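Local coordinates for ectonucleotide pyrophosphatase/phosphodiesterase family member 5 (Mus musculus, PDB 5VEO), which probably hydrolyses phosphodiester or pyrophosphate bonds of extracellular nucleotide-type substrates as a zinc-dependent ectoenzyme of the alkaline phosphatase clan, at residues A[113-126]-A[159-172]. The protein carries 1 engineered substitution. Numbering follows the deposited sequence. Where two conformers were deposited one is given.
Sequences NQRAGHASGAAMWP and WFTAKDPINLGFLY. With AMP (adenosine monophosphate), chain Q.
Strands 120-123 and 168-172 run parallel, their axes 4.6 Å apart and 6° from alignment, as neighbours in the central sheet of this alkaline-phosphatase-like α/β fold. Gly121 N donates to Leu168 O (2.9 Å), and Phe170 N bonds back to Gly121 O. Gly121 suits its place because a CB there would clash with Trp159 CE3. Where the two strands begin, Asn113 of the preceding helix and Asn167 pair amide to amide, nearly coplanar (14°), since each amide offers both a donor and an acceptor: Asn113 ND2 reaches Asn167 OD1 at 2.8 Å and Asn167 ND2 returns to Asn113 OD1 at 3.0 Å, each on an in-plane lone pair. Asn113 ND2 also donates to Ser120 OG, tying the end of helix 109-115 to Ser120 and to Asn167, just ahead of Leu168. Replacing Asn113 with leucine would probably leave the Asn167 amide without its mate and freer to turn. Asn167 ND2 also lies 3.3 Å from His118 CG, over the imidazole face. Further along, the Phe170 edge meets the Trp125 face, CD1 over the indole centre. Pro126 CD sits over the Tyr172 ring, a CH-pi contact. Tyr172 extends into the AMP pocket, where its OH is hydrogen-bonded to the zinc ligand Asp22 and lies 3.5 Å from AMP C3'.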
loop_
_atom_site.group_PDB
_atom_site.type_symbol
_atom_site.label_atom_id
_atom_site.label_comp_id
_atom_site.label_asym_id
_atom_site.label_seq_id
_atom_site.Cartn_x
_atom_site.Cartn_y
_atom_site.Cartn_z
ATOM N N ASN A 113 19.799 1.136 3.424
ATOM C CA ASN A 113 20.627 0.670 2.320
ATOM C C ASN A 113 21.757 1.650 2.024
ATOM O O ASN A 113 22.899 1.242 1.780
ATOM C CB ASN A 113 19.741 0.499 1.094
ATOM C CG ASN A 113 20.428 -0.195 -0.046
ATOM O OD1 ASN A 113 21.040 -1.255 0.115
ATOM N ND2 ASN A 113 20.286 0.374 -1.230
ATOM N N GLN A 114 21.440 2.941 2.006
ATOM C CA GLN A 114 22.438 3.956 1.674
ATOM C C GLN A 114 23.418 4.182 2.816
ATOM O O GLN A 114 24.607 4.448 2.567
ATOM C CB GLN A 114 21.699 5.228 1.260
ATOM C CG GLN A 114 21.076 5.013 -0.130
ATOM C CD GLN A 114 19.866 5.875 -0.454
ATOM O OE1 GLN A 114 19.032 5.492 -1.298
ATOM N NE2 GLN A 114 19.787 7.060 0.154
ATOM N N ARG A 115 22.968 4.036 4.064
ATOM C CA ARG A 115 23.898 4.095 5.187
ATOM C C ARG A 115 24.894 2.943 5.159
ATOM O O ARG A 115 25.994 3.076 5.714
ATOM C CB ARG A 115 23.131 4.095 6.513
ATOM C CG ARG A 115 22.384 5.394 6.762
ATOM C CD ARG A 115 21.590 5.405 8.055
ATOM N NE ARG A 115 20.929 6.699 8.226
ATOM C CZ ARG A 115 19.886 6.925 9.018
ATOM N NH1 ARG A 115 19.346 5.939 9.723
ATOM N NH2 ARG A 115 19.372 8.144 9.094
ATOM N N ALA A 116 24.547 1.835 4.510
ATOM C CA ALA A 116 25.453 0.709 4.326
ATOM C C ALA A 116 26.357 0.869 3.106
ATOM O O ALA A 116 27.129 -0.050 2.800
ATOM C CB ALA A 116 24.647 -0.592 4.211
ATOM N N GLY A 117 26.268 1.991 2.400
ATOM C CA GLY A 117 27.131 2.278 1.275
ATOM C C GLY A 117 26.578 1.958 -0.094
ATOM O O GLY A 117 27.318 2.068 -1.078
ATOM N N HIS A 118 25.302 1.576 -0.193
ATOM C CA HIS A 118 24.685 1.247 -1.466
ATOM C C HIS A 118 23.864 2.437 -1.971
ATOM O O HIS A 118 23.729 3.465 -1.302
ATOM C CB HIS A 118 23.798 -0.004 -1.331
ATOM C CG HIS A 118 24.467 -1.157 -0.643
ATOM N ND1 HIS A 118 25.468 -1.896 -1.234
ATOM C CD2 HIS A 118 24.266 -1.706 0.578
ATOM C CE1 HIS A 118 25.862 -2.845 -0.404
ATOM N NE2 HIS A 118 25.150 -2.752 0.705
ATOM N N ALA A 119 23.342 2.298 -3.185
ATOM C CA ALA A 119 22.507 3.316 -3.812
ATOM C C ALA A 119 21.127 2.727 -4.065
ATOM O O ALA A 119 21.022 1.578 -4.467
ATOM C CB ALA A 119 23.101 3.795 -5.141
ATOM N N SER A 120 20.090 3.524 -3.840
ATOM C CA SER A 120 18.706 3.121 -4.091
ATOM C C SER A 120 18.113 4.018 -5.161
ATOM O O SER A 120 18.517 5.173 -5.310
ATOM C CB SER A 120 17.833 3.246 -2.842
ATOM O OG SER A 120 18.455 2.777 -1.666
ATOM N N GLY A 121 17.104 3.499 -5.870
ATOM C CA GLY A 121 16.398 4.272 -6.867
ATOM C C GLY A 121 14.901 4.070 -6.763
ATOM O O GLY A 121 14.458 2.962 -6.464
ATOM N N ALA A 122 14.132 5.123 -7.004
ATOM C CA ALA A 122 12.681 5.055 -6.872
ATOM C C ALA A 122 12.023 5.826 -7.998
ATOM O O ALA A 122 12.361 6.990 -8.254
ATOM C CB ALA A 122 12.223 5.611 -5.531
ATOM N N ALA A 123 11.082 5.168 -8.662
ATOM C CA ALA A 123 10.329 5.720 -9.779
ATOM C C ALA A 123 8.851 5.738 -9.371
ATOM O O ALA A 123 8.099 4.792 -9.631
ATOM C CB ALA A 123 10.578 4.920 -11.018
ATOM N N MET A 124 8.473 6.804 -8.667
ATOM C CA MET A 124 7.107 7.186 -8.267
ATOM C C MET A 124 6.587 6.406 -7.063
ATOM O O MET A 124 5.383 6.502 -6.745
ATOM C CB MET A 124 6.119 7.066 -9.428
ATOM C CG MET A 124 6.594 7.787 -10.688
ATOM S SD MET A 124 7.059 9.494 -10.350
ATOM C CE MET A 124 7.266 10.112 -12.027
ATOM N N TRP A 125 7.452 5.709 -6.342
ATOM C CA TRP A 125 7.042 4.979 -5.144
ATOM C C TRP A 125 6.578 5.943 -4.052
ATOM O O TRP A 125 7.273 6.923 -3.762
ATOM C CB TRP A 125 8.213 4.142 -4.636
ATOM C CG TRP A 125 7.870 3.258 -3.477
ATOM C CD1 TRP A 125 7.874 3.581 -2.155
ATOM C CD2 TRP A 125 7.483 1.888 -3.558
ATOM N NE1 TRP A 125 7.495 2.493 -1.401
ATOM C CE2 TRP A 125 7.267 1.436 -2.244
ATOM C CE3 TRP A 125 7.307 1.000 -4.616
ATOM C CZ2 TRP A 125 6.872 0.120 -1.964
ATOM C CZ3 TRP A 125 6.922 -0.292 -4.338
ATOM C CH2 TRP A 125 6.709 -0.717 -3.023
ATOM N N PRO A 126 5.444 5.682 -3.401
ATOM C CA PRO A 126 4.955 6.576 -2.336
ATOM C C PRO A 126 6.002 6.918 -1.279
ATOM O O PRO A 126 6.629 6.043 -0.678
ATOM C CB PRO A 126 3.792 5.775 -1.742
ATOM C CG PRO A 126 3.252 5.062 -2.916
ATOM C CD PRO A 126 4.457 4.633 -3.709
ATOM N N TRP A 159 19.246 3.282 -13.807
ATOM C CA TRP A 159 19.864 3.326 -12.491
ATOM C C TRP A 159 20.557 2.012 -12.135
ATOM O O TRP A 159 21.619 2.028 -11.494
ATOM C CB TRP A 159 18.817 3.708 -11.445
ATOM C CG TRP A 159 18.257 5.085 -11.654
ATOM C CD1 TRP A 159 18.853 6.148 -12.288
ATOM C CD2 TRP A 159 16.975 5.539 -11.233
ATOM N NE1 TRP A 159 18.019 7.239 -12.261
ATOM C CE2 TRP A 159 16.847 6.879 -11.639
ATOM C CE3 TRP A 159 15.916 4.932 -10.557
ATOM C CZ2 TRP A 159 15.707 7.636 -11.355
ATOM C CZ3 TRP A 159 14.787 5.669 -10.297
ATOM C CH2 TRP A 159 14.688 7.010 -10.692
ATOM N N PHE A 160 19.976 0.863 -12.525
ATOM C CA PHE A 160 20.619 -0.416 -12.245
ATOM C C PHE A 160 21.919 -0.595 -13.033
ATOM O O PHE A 160 22.736 -1.453 -12.667
ATOM C CB PHE A 160 19.694 -1.587 -12.579
ATOM C CG PHE A 160 18.800 -2.007 -11.440
ATOM C CD1 PHE A 160 19.334 -2.569 -10.294
ATOM C CD2 PHE A 160 17.431 -1.858 -11.526
ATOM C CE1 PHE A 160 18.522 -2.969 -9.250
ATOM C CE2 PHE A 160 16.604 -2.254 -10.470
ATOM C CZ PHE A 160 17.152 -2.792 -9.339
ATOM N N THR A 161 22.101 0.177 -14.104
ATOM C CA THR A 161 23.262 0.039 -14.985
ATOM C C THR A 161 24.105 1.310 -15.027
ATOM O O THR A 161 24.986 1.447 -15.896
ATOM C CB THR A 161 22.815 -0.329 -16.394
ATOM O OG1 THR A 161 21.979 0.720 -16.915
ATOM C CG2 THR A 161 22.073 -1.680 -16.372
ATOM N N ALA A 162 23.877 2.213 -14.083
ATOM C CA ALA A 162 24.556 3.501 -14.073
ATOM C C ALA A 162 26.028 3.344 -13.701
ATOM O O ALA A 162 26.473 2.330 -13.164
ATOM C CB ALA A 162 23.877 4.452 -13.085
ATOM N N LYS A 163 26.786 4.406 -13.977
ATOM C CA LYS A 163 28.157 4.466 -13.503
ATOM C C LYS A 163 28.225 4.192 -12.005
ATOM O O LYS A 163 29.107 3.464 -11.538
ATOM C CB LYS A 163 28.737 5.839 -13.866
ATOM C CG LYS A 163 30.189 5.964 -13.589
ATOM C CD LYS A 163 30.728 7.334 -13.993
ATOM C CE LYS A 163 30.154 8.437 -13.165
ATOM N NZ LYS A 163 30.893 9.722 -13.422
ATOM N N ASP A 164 27.270 4.738 -11.239
ATOM C CA ASP A 164 27.117 4.461 -9.805
ATOM C C ASP A 164 25.774 3.762 -9.646
ATOM O O ASP A 164 24.754 4.410 -9.393
ATOM C CB ASP A 164 27.154 5.720 -8.937
ATOM C CG ASP A 164 26.801 5.435 -7.469
ATOM O OD1 ASP A 164 26.869 4.262 -7.038
ATOM O OD2 ASP A 164 26.446 6.389 -6.742
ATOM N N PRO A 165 25.730 2.455 -9.791
ATOM C CA PRO A 165 24.439 1.779 -9.935
ATOM C C PRO A 165 23.769 1.445 -8.613
ATOM O O PRO A 165 24.405 1.281 -7.569
ATOM C CB PRO A 165 24.820 0.502 -10.693
ATOM C CG PRO A 165 26.180 0.190 -10.197
ATOM C CD PRO A 165 26.855 1.536 -10.024
ATOM N N ILE A 166 22.437 1.312 -8.696
ATOM C CA ILE A 166 21.641 0.935 -7.539
ATOM C C ILE A 166 21.644 -0.574 -7.377
ATOM O O ILE A 166 21.769 -1.345 -8.344
ATOM C CB ILE A 166 20.192 1.469 -7.646
ATOM C CG1 ILE A 166 19.440 0.833 -8.830
ATOM C CG2 ILE A 166 20.206 2.987 -7.741
ATOM C CD1 ILE A 166 17.919 1.147 -8.865
ATOM N N ASN A 167 21.514 -0.997 -6.132
ATOM C CA ASN A 167 21.209 -2.387 -5.833
ATOM C C ASN A 167 19.748 -2.593 -5.494
ATOM O O ASN A 167 19.324 -3.745 -5.394
ATOM C CB ASN A 167 22.032 -2.912 -4.654
ATOM C CG ASN A 167 21.738 -2.186 -3.360
ATOM O OD1 ASN A 167 21.224 -1.089 -3.367
ATOM N ND2 ASN A 167 22.080 -2.801 -2.238
ATOM N N LEU A 168 18.996 -1.513 -5.279
ATOM C CA LEU A 168 17.629 -1.589 -4.760
ATOM C C LEU A 168 16.793 -0.559 -5.497
ATOM O O LEU A 168 17.082 0.648 -5.438
ATOM C CB LEU A 168 17.601 -1.322 -3.259
ATOM C CG LEU A 168 16.231 -1.127 -2.630
ATOM C CD1 LEU A 168 15.436 -2.415 -2.795
ATOM C CD2 LEU A 168 16.387 -0.755 -1.183
ATOM N N GLY A 169 15.790 -1.032 -6.221
ATOM C CA GLY A 169 14.895 -0.168 -6.964
ATOM C C GLY A 169 13.440 -0.372 -6.567
ATOM O O GLY A 169 13.036 -1.466 -6.159
ATOM N N PHE A 170 12.664 0.708 -6.687
ATOM C CA PHE A 170 11.229 0.721 -6.408
ATOM C C PHE A 170 10.515 1.333 -7.598
ATOM O O PHE A 170 10.863 2.436 -8.027
ATOM C CB PHE A 170 10.898 1.530 -5.151
ATOM C CG PHE A 170 11.429 0.922 -3.907
ATOM C CD1 PHE A 170 10.697 -0.057 -3.245
ATOM C CD2 PHE A 170 12.672 1.287 -3.409
ATOM C CE1 PHE A 170 11.181 -0.653 -2.099
ATOM C CE2 PHE A 170 13.162 0.695 -2.252
ATOM C CZ PHE A 170 12.421 -0.286 -1.604
ATOM N N LEU A 171 9.515 0.630 -8.119
ATOM C CA LEU A 171 8.753 1.051 -9.287
ATOM C C LEU A 171 7.276 0.975 -8.944
ATOM O O LEU A 171 6.823 -0.039 -8.416
ATOM C CB LEU A 171 9.077 0.159 -10.490
ATOM C CG LEU A 171 8.263 0.294 -11.763
ATOM C CD1 LEU A 171 8.430 1.681 -12.359
ATOM C CD2 LEU A 171 8.630 -0.791 -12.789
ATOM N N TYR A 172 6.544 2.045 -9.228
ATOM C CA TYR A 172 5.143 2.170 -8.858
ATOM C C TYR A 172 4.321 2.537 -10.086
ATOM O O TYR A 172 4.741 3.367 -10.914
ATOM C CB TYR A 172 4.998 3.222 -7.759
ATOM C CG TYR A 172 3.588 3.587 -7.387
ATOM C CD1 TYR A 172 2.820 2.755 -6.582
ATOM C CD2 TYR A 172 3.020 4.748 -7.853
ATOM C CE1 TYR A 172 1.525 3.093 -6.237
ATOM C CE2 TYR A 172 1.732 5.093 -7.524
ATOM C CZ TYR A 172 0.981 4.258 -6.725
ATOM O OH TYR A 172 -0.297 4.622 -6.418
HETATM P P AMP Q . -4.980 4.478 -2.847
HETATM O O1P AMP Q . -5.028 4.493 -1.349
HETATM O O2P AMP Q . -6.370 4.677 -3.462
HETATM O O3P AMP Q . -4.312 3.228 -3.414
HETATM O "O5'" AMP Q . -4.083 5.709 -3.339
HETATM C "C5'" AMP Q . -3.446 5.635 -4.623
HETATM C "C4'" AMP Q . -3.369 6.956 -5.337
HETATM O "O4'" AMP Q . -2.348 7.736 -4.730
HETATM C "C3'" AMP Q . -2.959 6.825 -6.806
HETATM O "O3'" AMP Q . -4.061 7.073 -7.651
HETATM C "C2'" AMP Q . -1.884 7.897 -7.012
HETATM O "O2'" AMP Q . -2.106 8.761 -8.094
HETATM C "C1'" AMP Q . -1.878 8.645 -5.694
HETATM N N9 AMP Q . -0.560 9.090 -5.299
HETATM C C8 AMP Q . 0.508 8.333 -4.994
HETATM N N7 AMP Q . 1.550 9.130 -4.650
HETATM C C5 AMP Q . 1.100 10.409 -4.741
HETATM C C6 AMP Q . 1.659 11.757 -4.515
HETATM N N6 AMP Q . 2.937 11.895 -4.116
HETATM N N1 AMP Q . 0.867 12.825 -4.715
HETATM C C2 AMP Q . -0.415 12.720 -5.108
HETATM N N3 AMP Q . -1.006 11.534 -5.329
HETATM C C4 AMP Q . -0.284 10.378 -5.172
HETATM O O HOH W 1 26.832 3.448 -3.803
HETATM O O HOH W 2 24.383 0.118 -4.981
#